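PDB 5C77: protein arginine N-methyltransferase SFM1 from Saccharomyces cerevisiae, which transfers a methyl group from S-adenosyl-L-methionine to one arginine of ribosomal protein S3, leaving it monomethylated. Local coordinates for residues Ile5-Glu10 against Leu32-Leu37; Phe102-Ile107 against Thr142-Thr147. One frame throughout, in Å; residues are numbered along the deposited sequence.

Contact 1: residues Ile5-Glu10 against Leu32-Leu37; sequences IEHMEE and LILSSL. With SAH (S-adenosyl-L-homocysteine), chain C.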
ATOM      1  N   ILE A   5      -1.140  -7.937 -11.993  1.00 33.83           N
ATOM      2  CA  ILE A   5      -1.451  -7.354 -13.288  1.00 35.36           C
ATOM      3  C   ILE A   5      -0.765  -8.091 -14.418  1.00 36.77           C
ATOM      4  O   ILE A   5       0.455  -8.214 -14.442  1.00 36.19           O
ATOM      5  CB  ILE A   5      -1.073  -5.872 -13.363  1.00 35.05           C
ATOM      6  CG1 ILE A   5      -1.814  -5.073 -12.287  1.00 34.72           C
ATOM      7  CG2 ILE A   5      -1.415  -5.323 -14.735  1.00 34.83           C
ATOM      8  CD1 ILE A   5      -1.408  -3.614 -12.261  1.00 34.78           C
ATOM      9  N   GLU A   6      -1.561  -8.595 -15.350  1.00 41.16           N
ATOM     10  CA  GLU A   6      -1.026  -9.151 -16.581  1.00 44.80           C
ATOM     11  C   GLU A   6      -0.621  -7.975 -17.443  1.00 44.32           C
ATOM     12  O   GLU A   6      -1.454  -7.133 -17.767  1.00 46.66           O
ATOM     13  CB  GLU A   6      -2.098  -9.959 -17.301  1.00 49.17           C
ATOM     14  CG  GLU A   6      -2.703 -11.063 -16.462  1.00 54.49           C
ATOM     15  CD  GLU A   6      -1.757 -12.237 -16.303  1.00 58.83           C
ATOM     16  OE1 GLU A   6      -1.194 -12.669 -17.331  1.00 60.06           O
ATOM     17  OE2 GLU A   6      -1.573 -12.721 -15.159  1.00 61.87           O
ATOM     18  N   HIS A   7       0.652  -7.894 -17.803  1.00 44.49           N
ATOM     19  CA  HIS A   7       1.119  -6.757 -18.577  1.00 45.92           C
ATOM     20  C   HIS A   7       0.447  -6.748 -19.955  1.00 48.48           C
ATOM     21  O   HIS A   7       0.632  -7.679 -20.740  1.00 49.49           O
ATOM     22  CB  HIS A   7       2.644  -6.766 -18.697  1.00 43.85           C
ATOM     23  CG  HIS A   7       3.191  -5.568 -19.405  1.00 42.66           C
ATOM     24  ND1 HIS A   7       2.861  -4.280 -19.046  1.00 41.71           N
ATOM     25  CD2 HIS A   7       4.027  -5.462 -20.465  1.00 42.75           C
ATOM     26  CE1 HIS A   7       3.476  -3.430 -19.851  1.00 43.35           C
ATOM     27  NE2 HIS A   7       4.188  -4.122 -20.721  1.00 42.99           N
ATOM     28  N   MET A   8      -0.338  -5.697 -20.227  1.00 51.66           N
ATOM     29  CA  MET A   8      -1.183  -5.618 -21.429  1.00 54.31           C
ATOM     30  C   MET A   8      -0.646  -4.772 -22.591  1.00 54.44           C
ATOM     31  O   MET A   8      -1.423  -4.125 -23.295  1.00 55.61           O
ATOM     32  CB  MET A   8      -2.589  -5.112 -21.073  1.00 55.59           C
ATOM     33  CG  MET A   8      -3.545  -6.155 -20.497  1.00 58.32           C
ATOM     34  SD  MET A   8      -3.782  -7.655 -21.487  1.00 56.14           S
ATOM     35  CE  MET A   8      -2.582  -8.742 -20.703  1.00 59.64           C
ATOM     36  N   GLU A   9       0.664  -4.773 -22.795  1.00 57.07           N
ATOM     37  CA  GLU A   9       1.237  -4.109 -23.964  1.00 57.64           C
ATOM     38  C   GLU A   9       2.649  -4.593 -24.256  1.00 57.67           C
ATOM     39  O   GLU A   9       3.242  -5.314 -23.459  1.00 58.10           O
ATOM     40  CB  GLU A   9       1.189  -2.579 -23.827  1.00 57.84           C
ATOM     41  CG  GLU A   9       1.913  -1.996 -22.615  1.00 58.00           C
ATOM     42  CD  GLU A   9       1.803  -0.475 -22.561  1.00 58.25           C
ATOM     43  OE1 GLU A   9       2.754   0.209 -22.999  1.00 56.83           O
ATOM     44  OE2 GLU A   9       0.757   0.034 -22.095  1.00 59.71           O
ATOM     45  N   GLU A  10       3.165  -4.217 -25.420  1.00 59.26           N
ATOM     46  CA  GLU A  10       4.542  -4.524 -25.794  1.00 59.07           C
ATOM     47  C   GLU A  10       5.435  -3.361 -25.384  1.00 55.46           C
ATOM     48  O   GLU A  10       5.197  -2.218 -25.782  1.00 53.60           O
ATOM     49  CB  GLU A  10       4.656  -4.765 -27.299  1.00 62.39           C
ATOM     50  CG  GLU A  10       6.093  -4.882 -27.787  1.00 65.77           C
ATOM     51  CD  GLU A  10       6.303  -4.226 -29.146  1.00 67.99           C
ATOM     52  OE1 GLU A  10       5.328  -3.645 -29.676  1.00 68.94           O
ATOM     53  OE2 GLU A  10       7.439  -4.288 -29.680  1.00 69.77           O
ATOM     54  N   LEU A  32       1.844  -5.892  -5.244  1.00 36.48           N
ATOM     55  CA  LEU A  32       1.589  -5.956  -6.670  1.00 36.81           C
ATOM     56  C   LEU A  32       2.569  -6.901  -7.349  1.00 36.16           C
ATOM     57  O   LEU A  32       3.769  -6.779  -7.167  1.00 37.96           O
ATOM     58  CB  LEU A  32       1.718  -4.566  -7.292  1.00 36.42           C
ATOM     59  CG  LEU A  32       1.441  -4.547  -8.800  1.00 37.36           C
ATOM     60  CD1 LEU A  32       0.001  -4.990  -9.090  1.00 35.60           C
ATOM     61  CD2 LEU A  32       1.731  -3.178  -9.392  1.00 38.16           C
ATOM     62  N   ILE A  33       2.069  -7.847  -8.125  1.00 35.49           N
ATOM     63  CA  ILE A  33       2.948  -8.581  -9.024  1.00 36.15           C
ATOM     64  C   ILE A  33       2.578  -8.299 -10.478  1.00 35.36           C
ATOM     65  O   ILE A  33       1.432  -8.469 -10.880  1.00 35.26           O
ATOM     66  CB  ILE A  33       2.980 -10.104  -8.746  1.00 36.80           C
ATOM     67  CG1 ILE A  33       3.770 -10.405  -7.466  1.00 37.95           C
ATOM     68  CG2 ILE A  33       3.667 -10.833  -9.879  1.00 36.93           C
ATOM     69  CD1 ILE A  33       2.987 -10.269  -6.186  1.00 40.19           C
ATOM     70  N   LEU A  34       3.547  -7.832 -11.255  1.00 35.61           N
ATOM     71  CA  LEU A  34       3.362  -7.684 -12.697  1.00 35.80           C
ATOM     72  C   LEU A  34       3.762  -8.999 -13.377  1.00 35.58           C
ATOM     73  O   LEU A  34       4.916  -9.424 -13.294  1.00 35.87           O
ATOM     74  CB  LEU A  34       4.194  -6.514 -13.237  1.00 35.31           C
ATOM     75  CG  LEU A  34       3.911  -6.131 -14.698  1.00 35.88           C
ATOM     76  CD1 LEU A  34       2.467  -5.653 -14.895  1.00 35.97           C
ATOM     77  CD2 LEU A  34       4.896  -5.095 -15.197  1.00 34.17           C
ATOM     78  N   SER A  35       2.808  -9.653 -14.031  1.00 36.59           N
ATOM     79  CA  SER A  35       3.055 -10.987 -14.566  1.00 37.07           C
ATOM     80  C   SER A  35       2.956 -11.093 -16.093  1.00 38.44           C
ATOM     81  O   SER A  35       2.600 -10.132 -16.784  1.00 37.28           O
ATOM     82  CB  SER A  35       2.104 -11.985 -13.923  1.00 36.87           C
ATOM     83  OG  SER A  35       0.796 -11.808 -14.433  1.00 38.19           O
ATOM     84  N   SER A  36       3.306 -12.276 -16.597  1.00 41.52           N
ATOM     85  CA  SER A  36       3.171 -12.638 -18.012  1.00 43.72           C
ATOM     86  C   SER A  36       3.920 -11.735 -18.960  1.00 44.53           C
ATOM     87  O   SER A  36       3.457 -11.493 -20.067  1.00 45.82           O
ATOM     88  CB  SER A  36       1.705 -12.676 -18.440  1.00 44.17           C
ATOM     89  OG  SER A  36       1.001 -13.704 -17.765  1.00 47.79           O
ATOM     90  N   LEU A  37       5.064 -11.227 -18.534  1.00 45.53           N
ATOM     91  CA  LEU A  37       5.876 -10.414 -19.418  1.00 48.56           C
ATOM     92  C   LEU A  37       6.509 -11.346 -20.435  1.00 50.85           C
ATOM     93  O   LEU A  37       6.589 -12.550 -20.183  1.00 52.80           O
ATOM     94  CB  LEU A  37       6.956  -9.672 -18.628  1.00 48.38           C
ATOM     95  CG  LEU A  37       6.562  -8.306 -18.067  1.00 48.66           C
ATOM     96  CD1 LEU A  37       5.776  -8.430 -16.760  1.00 49.96           C
ATOM     97  CD2 LEU A  37       7.801  -7.483 -17.866  1.00 47.69           C
TER
HETATM   98  N   SAH C 301      -3.924  -1.738 -22.451  1.00 80.67           N
HETATM   99  CA  SAH C 301      -4.965  -2.549 -21.826  1.00 80.34           C
HETATM  100  CB  SAH C 301      -5.603  -1.795 -20.658  1.00 77.10           C
HETATM  101  CG  SAH C 301      -6.329  -2.677 -19.641  1.00 74.52           C
HETATM  102  SD  SAH C 301      -7.157  -1.757 -18.313  1.00 73.02           S
HETATM  103  C   SAH C 301      -6.017  -2.976 -22.855  1.00 80.62           C
HETATM  104  O   SAH C 301      -6.942  -3.734 -22.547  1.00 80.71           O
HETATM  105  OXT SAH C 301      -5.962  -2.581 -24.025  1.00 82.47           O
HETATM  106  C5' SAH C 301      -8.497  -2.969 -18.337  1.00 62.36           C
HETATM  107  C4' SAH C 301      -8.497  -3.883 -17.118  1.00 56.12           C
HETATM  108  O4' SAH C 301      -8.960  -3.198 -15.966  1.00 51.19           O
HETATM  109  C3' SAH C 301      -9.428  -5.063 -17.356  1.00 53.86           C
HETATM  110  O3' SAH C 301      -8.688  -6.200 -17.703  1.00 55.81           O
HETATM  111  C2' SAH C 301     -10.089  -5.301 -16.028  1.00 52.42           C
HETATM  112  O2' SAH C 301      -9.318  -6.228 -15.287  1.00 52.21           O
HETATM  113  C1' SAH C 301      -9.980  -3.960 -15.344  1.00 49.31           C
HETATM  114  N9  SAH C 301     -11.279  -3.270 -15.428  1.00 45.42           N
HETATM  115  C8  SAH C 301     -11.549  -2.077 -16.042  1.00 43.64           C
HETATM  116  N7  SAH C 301     -12.858  -1.795 -15.888  1.00 41.70           N
HETATM  117  C5  SAH C 301     -13.434  -2.794 -15.185  1.00 41.91           C
HETATM  118  C6  SAH C 301     -14.737  -3.018 -14.745  1.00 41.03           C
HETATM  119  N6  SAH C 301     -15.704  -2.146 -15.004  1.00 39.85           N
HETATM  120  N1  SAH C 301     -15.021  -4.164 -14.031  1.00 40.54           N
HETATM  121  C2  SAH C 301     -14.034  -5.078 -13.748  1.00 40.60           C
HETATM  122  N3  SAH C 301     -12.751  -4.855 -14.189  1.00 42.42           N
HETATM  123  C4  SAH C 301     -12.451  -3.732 -14.890  1.00 43.67           C
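E6 carries its CG anti to the carbonyl carbon (chi1 -56°), and its chain is bent at chi2, which brings the carboxylate to the hydroxyls of S35 and S36. E6 and S35 are a bridged pair of parallel strands in the beta-alpha-beta unit strand 3-6, helix 14-27, strand 32-35 of the SPOUT fold. The pairing is read from three backbone bonds. I5 N donates to I33 O (2.9 Å), and I5 O accepts from S35 N (2.8 Å, 171°). H7 N then continues the register with a nearly straight bond to S35 O (3.1 Å, 174°). On the face bearing E6 and S35 the carboxylate gathers hydroxyls: S36 OG donates a very short bond of 2.5 Å to E6 OE1, and S35 OG lies 2.6 Å from E6 OE2. OE1 also forms a salt bridge with R116, which would offset the buried negative charge. Cut back to an alanine, position E6 would probably lose the salt bridge to R116 and leave the S36 hydroxyl without this acceptor. The face bearing I5 and L34 is apolar. I5 CG1 meets L32 CD1 at 3.7 Å, while L34 CD1 lies 3.9 Å from I5 CB, and Y20 of helix 14-27 packs on both I5 and L34. Past the strand end, the H7 ring stacks with F12 and is fixed at both nitrogens, ND1 by Y20 OH and NE2 by G11 O. The next residue, M8, borders the S-adenosyl-L-homocysteine pocket. Where the chains diverge, H7 CB still touches L37 CD1, at 4.0 Å.

Contact 2: residues Phe102-Ile107 against Thr142-Thr147; sequences FVFGGI and TAIRTT. With SAH (S-adenosyl-L-homocysteine), chain C.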
ATOM      1  N   PHE A 102      -6.223 -10.795  -6.708  1.00 34.36           N
ATOM      2  CA  PHE A 102      -7.062 -10.051  -7.634  1.00 33.88           C
ATOM      3  C   PHE A 102      -6.338  -9.825  -8.944  1.00 33.45           C
ATOM      4  O   PHE A 102      -5.345  -9.107  -9.007  1.00 33.55           O
ATOM      5  CB  PHE A 102      -7.494  -8.739  -7.007  1.00 33.90           C
ATOM      6  CG  PHE A 102      -8.414  -8.929  -5.865  1.00 34.50           C
ATOM      7  CD1 PHE A 102      -7.916  -9.141  -4.590  1.00 34.00           C
ATOM      8  CD2 PHE A 102      -9.775  -8.962  -6.068  1.00 34.52           C
ATOM      9  CE1 PHE A 102      -8.761  -9.359  -3.530  1.00 34.32           C
ATOM     10  CE2 PHE A 102     -10.634  -9.170  -5.007  1.00 35.27           C
ATOM     11  CZ  PHE A 102     -10.125  -9.375  -3.733  1.00 34.21           C
ATOM     12  N   VAL A 103      -6.847 -10.453  -9.994  1.00 33.95           N
ATOM     13  CA  VAL A 103      -6.148 -10.495 -11.270  1.00 34.55           C
ATOM     14  C   VAL A 103      -6.760  -9.537 -12.294  1.00 34.83           C
ATOM     15  O   VAL A 103      -7.981  -9.429 -12.431  1.00 34.79           O
ATOM     16  CB  VAL A 103      -6.086 -11.945 -11.825  1.00 33.94           C
ATOM     17  CG1 VAL A 103      -5.285 -12.005 -13.115  1.00 33.72           C
ATOM     18  CG2 VAL A 103      -5.486 -12.874 -10.784  1.00 33.14           C
ATOM     19  N   PHE A 104      -5.882  -8.830 -12.989  1.00 35.91           N
ATOM     20  CA  PHE A 104      -6.290  -7.900 -14.013  1.00 37.05           C
ATOM     21  C   PHE A 104      -5.753  -8.390 -15.342  1.00 39.72           C
ATOM     22  O   PHE A 104      -4.538  -8.558 -15.514  1.00 40.90           O
ATOM     23  CB  PHE A 104      -5.804  -6.497 -13.673  1.00 35.21           C
ATOM     24  CG  PHE A 104      -6.350  -5.987 -12.372  1.00 34.99           C
ATOM     25  CD1 PHE A 104      -5.790  -6.377 -11.169  1.00 34.26           C
ATOM     26  CD2 PHE A 104      -7.447  -5.152 -12.350  1.00 35.10           C
ATOM     27  CE1 PHE A 104      -6.306  -5.933  -9.973  1.00 34.29           C
ATOM     28  CE2 PHE A 104      -7.961  -4.701 -11.160  1.00 34.79           C
ATOM     29  CZ  PHE A 104      -7.392  -5.089  -9.969  1.00 34.96           C
ATOM     30  N   GLY A 105      -6.683  -8.672 -16.254  1.00 41.57           N
ATOM     31  CA  GLY A 105      -6.369  -9.102 -17.606  1.00 43.06           C
ATOM     32  C   GLY A 105      -6.527  -7.934 -18.554  1.00 45.04           C
ATOM     33  O   GLY A 105      -5.976  -6.862 -18.310  1.00 45.10           O
ATOM     34  N   GLY A 106      -7.299  -8.126 -19.618  1.00 46.29           N
ATOM     35  CA  GLY A 106      -7.539  -7.066 -20.580  1.00 48.42           C
ATOM     36  C   GLY A 106      -7.466  -7.532 -22.026  1.00 50.70           C
ATOM     37  O   GLY A 106      -7.652  -8.719 -22.322  1.00 50.38           O
ATOM     38  N   ILE A 107      -7.205  -6.585 -22.926  1.00 50.40           N
ATOM     39  CA  ILE A 107      -7.020  -6.886 -24.341  1.00 50.52           C
ATOM     40  C   ILE A 107      -5.619  -6.472 -24.763  1.00 51.04           C
ATOM     41  O   ILE A 107      -5.253  -5.305 -24.656  1.00 53.33           O
ATOM     42  CB  ILE A 107      -8.055  -6.163 -25.238  1.00 49.80           C
ATOM     43  CG1 ILE A 107      -9.480  -6.579 -24.878  1.00 49.84           C
ATOM     44  CG2 ILE A 107      -7.804  -6.474 -26.686  1.00 49.35           C
ATOM     45  CD1 ILE A 107     -10.301  -5.463 -24.263  1.00 49.89           C
ATOM     46  N   THR A 142      -7.455   3.006 -11.562  1.00 33.64           N
ATOM     47  CA  THR A 142      -8.808   3.201 -11.060  1.00 31.83           C
ATOM     48  C   THR A 142      -9.409   1.883 -10.599  1.00 31.39           C
ATOM     49  O   THR A 142     -10.020   1.809  -9.546  1.00 31.40           O
ATOM     50  CB  THR A 142      -9.725   3.798 -12.134  1.00 31.57           C
ATOM     51  OG1 THR A 142      -9.219   5.079 -12.521  1.00 32.01           O
ATOM     52  CG2 THR A 142     -11.145   3.958 -11.613  1.00 31.12           C
ATOM     53  N   ALA A 143      -9.236   0.845 -11.403  1.00 30.50           N
ATOM     54  CA  ALA A 143      -9.803  -0.456 -11.088  1.00 31.13           C
ATOM     55  C   ALA A 143      -9.175  -0.976  -9.797  1.00 31.37           C
ATOM     56  O   ALA A 143      -9.851  -1.539  -8.938  1.00 31.36           O
ATOM     57  CB  ALA A 143      -9.608  -1.441 -12.249  1.00 30.05           C
ATOM     58  N   ILE A 144      -7.883  -0.743  -9.647  1.00 32.15           N
ATOM     59  CA  ILE A 144      -7.201  -1.162  -8.442  1.00 32.47           C
ATOM     60  C   ILE A 144      -7.620  -0.324  -7.229  1.00 32.62           C
ATOM     61  O   ILE A 144      -7.836  -0.861  -6.144  1.00 34.06           O
ATOM     62  CB  ILE A 144      -5.683  -1.199  -8.662  1.00 32.44           C
ATOM     63  CG1 ILE A 144      -5.360  -2.344  -9.620  1.00 32.89           C
ATOM     64  CG2 ILE A 144      -4.923  -1.368  -7.330  1.00 32.88           C
ATOM     65  CD1 ILE A 144      -3.917  -2.494  -9.907  1.00 34.41           C
ATOM     66  N   ARG A 145      -7.770   0.981  -7.427  1.00 32.23           N
ATOM     67  CA  ARG A 145      -8.174   1.870  -6.347  1.00 32.33           C
ATOM     68  C   ARG A 145      -9.552   1.462  -5.835  1.00 32.53           C
ATOM     69  O   ARG A 145      -9.814   1.436  -4.628  1.00 33.13           O
ATOM     70  CB  ARG A 145      -8.188   3.309  -6.848  1.00 32.80           C
ATOM     71  CG  ARG A 145      -8.539   4.354  -5.800  1.00 33.33           C
ATOM     72  CD  ARG A 145      -8.024   5.744  -6.198  1.00 33.37           C
ATOM     73  NE  ARG A 145      -7.741   5.842  -7.628  1.00 34.30           N
ATOM     74  CZ  ARG A 145      -6.518   5.911  -8.151  1.00 35.29           C
ATOM     75  NH1 ARG A 145      -5.455   5.904  -7.360  1.00 34.77           N
ATOM     76  NH2 ARG A 145      -6.353   5.993  -9.469  1.00 36.53           N
ATOM     77  N   THR A 146     -10.415   1.113  -6.781  1.00 31.48           N
ATOM     78  CA  THR A 146     -11.755   0.641  -6.490  1.00 30.79           C
ATOM     79  C   THR A 146     -11.741  -0.702  -5.765  1.00 30.96           C
ATOM     80  O   THR A 146     -12.435  -0.867  -4.767  1.00 31.08           O
ATOM     81  CB  THR A 146     -12.601   0.530  -7.779  1.00 29.58           C
ATOM     82  OG1 THR A 146     -12.801   1.837  -8.325  1.00 29.19           O
ATOM     83  CG2 THR A 146     -13.946  -0.072  -7.478  1.00 28.59           C
ATOM     84  N   THR A 147     -10.969  -1.660  -6.272  1.00 30.71           N
ATOM     85  CA  THR A 147     -10.878  -2.952  -5.615  1.00 32.18           C
ATOM     86  C   THR A 147     -10.466  -2.734  -4.170  1.00 32.67           C
ATOM     87  O   THR A 147     -11.021  -3.333  -3.261  1.00 32.50           O
ATOM     88  CB  THR A 147      -9.851  -3.871  -6.278  1.00 32.46           C
ATOM     89  OG1 THR A 147     -10.211  -4.090  -7.638  1.00 33.83           O
ATOM     90  CG2 THR A 147      -9.791  -5.212  -5.564  1.00 31.86           C
TER
HETATM   91  N   SAH C 301      -3.924  -1.738 -22.451  1.00 80.67           N
HETATM   92  CA  SAH C 301      -4.965  -2.549 -21.826  1.00 80.34           C
HETATM   93  CB  SAH C 301      -5.603  -1.795 -20.658  1.00 77.10           C
HETATM   94  CG  SAH C 301      -6.329  -2.677 -19.641  1.00 74.52           C
HETATM   95  SD  SAH C 301      -7.157  -1.757 -18.313  1.00 73.02           S
HETATM   96  C   SAH C 301      -6.017  -2.976 -22.855  1.00 80.62           C
HETATM   97  O   SAH C 301      -6.942  -3.734 -22.547  1.00 80.71           O
HETATM   98  OXT SAH C 301      -5.962  -2.581 -24.025  1.00 82.47           O
HETATM   99  C5' SAH C 301      -8.497  -2.969 -18.337  1.00 62.36           C
HETATM  100  C4' SAH C 301      -8.497  -3.883 -17.118  1.00 56.12           C
HETATM  101  O4' SAH C 301      -8.960  -3.198 -15.966  1.00 51.19           O
HETATM  102  C3' SAH C 301      -9.428  -5.063 -17.356  1.00 53.86           C
HETATM  103  O3' SAH C 301      -8.688  -6.200 -17.703  1.00 55.81           O
HETATM  104  C2' SAH C 301     -10.089  -5.301 -16.028  1.00 52.42           C
HETATM  105  O2' SAH C 301      -9.318  -6.228 -15.287  1.00 52.21           O
HETATM  106  C1' SAH C 301      -9.980  -3.960 -15.344  1.00 49.31           C
HETATM  107  N9  SAH C 301     -11.279  -3.270 -15.428  1.00 45.42           N
HETATM  108  C8  SAH C 301     -11.549  -2.077 -16.042  1.00 43.64           C
HETATM  109  N7  SAH C 301     -12.858  -1.795 -15.888  1.00 41.70           N
HETATM  110  C5  SAH C 301     -13.434  -2.794 -15.185  1.00 41.91           C
HETATM  111  C6  SAH C 301     -14.737  -3.018 -14.745  1.00 41.03           C
HETATM  112  N6  SAH C 301     -15.704  -2.146 -15.004  1.00 39.85           N
HETATM  113  N1  SAH C 301     -15.021  -4.164 -14.031  1.00 40.54           N
HETATM  114  C2  SAH C 301     -14.034  -5.078 -13.748  1.00 40.60           C
HETATM  115  N3  SAH C 301     -12.751  -4.855 -14.189  1.00 42.42           N
HETATM  116  C4  SAH C 301     -12.451  -3.732 -14.890  1.00 43.67           C
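F104 presents its ring to helix 140-151, with I144 CG1 over one face. In the SPOUT fold, whose family is known for a knotted, cofactor-binding C-terminal part, this joins strand 101-108 of the central sheet to a helix lying against it: segments 102-104 and 142-147 run nearly antiparallel, at 165°, with axes 10.6 Å apart. The dense part is the F104 ring. I144 CG1 lies 28° off the normal through its centroid, a CH-pi contact, with F104 CZ nearest at 3.4 Å. CE2 meets A143 CB at 3.8 Å, and T147 OG1 sits at the edge near the ring plane. T147 serves two rings: with CG2 anti to the backbone N, its methyl lies over a face of F102, 4.0 Å from the centroid, while its hydroxyl bonds back to A143 O.

The contact thins toward the C-terminal end of 102-107, where G105 to I107 draw away from the helix and turn to the S-adenosyl-L-homocysteine; I107 is exposed. G106 has a backbone conformation that calls for glycine, and a side chain there would crowd the ligand carboxylate. F104 CD2 lies 3.6 Å from ribose O2'. I107 N donates to ligand O at 2.9 Å and 164°.

From the N terminus, strand 3-6 leads through helix 14-27 to strand 32-35, and contact 1 closes that loop. The chain then runs on through other strands to 101-108, and contact 2 closes a second loop when helix 140-151 packs back on that strand. The two loops follow in series, neither nesting nor crossing. In space they adjoin, their centres about 12 Å apart, because strands 3-6 and 101-108 are parallel neighbours in one sheet: E6 N lies 3.0 Å from F104 O, a probable hydrogen bond, and I5 CD1 packs on I144 CD1 at 3.6 Å. M8 and G106 pack together, and both contacts reach S-adenosyl-L-homocysteine.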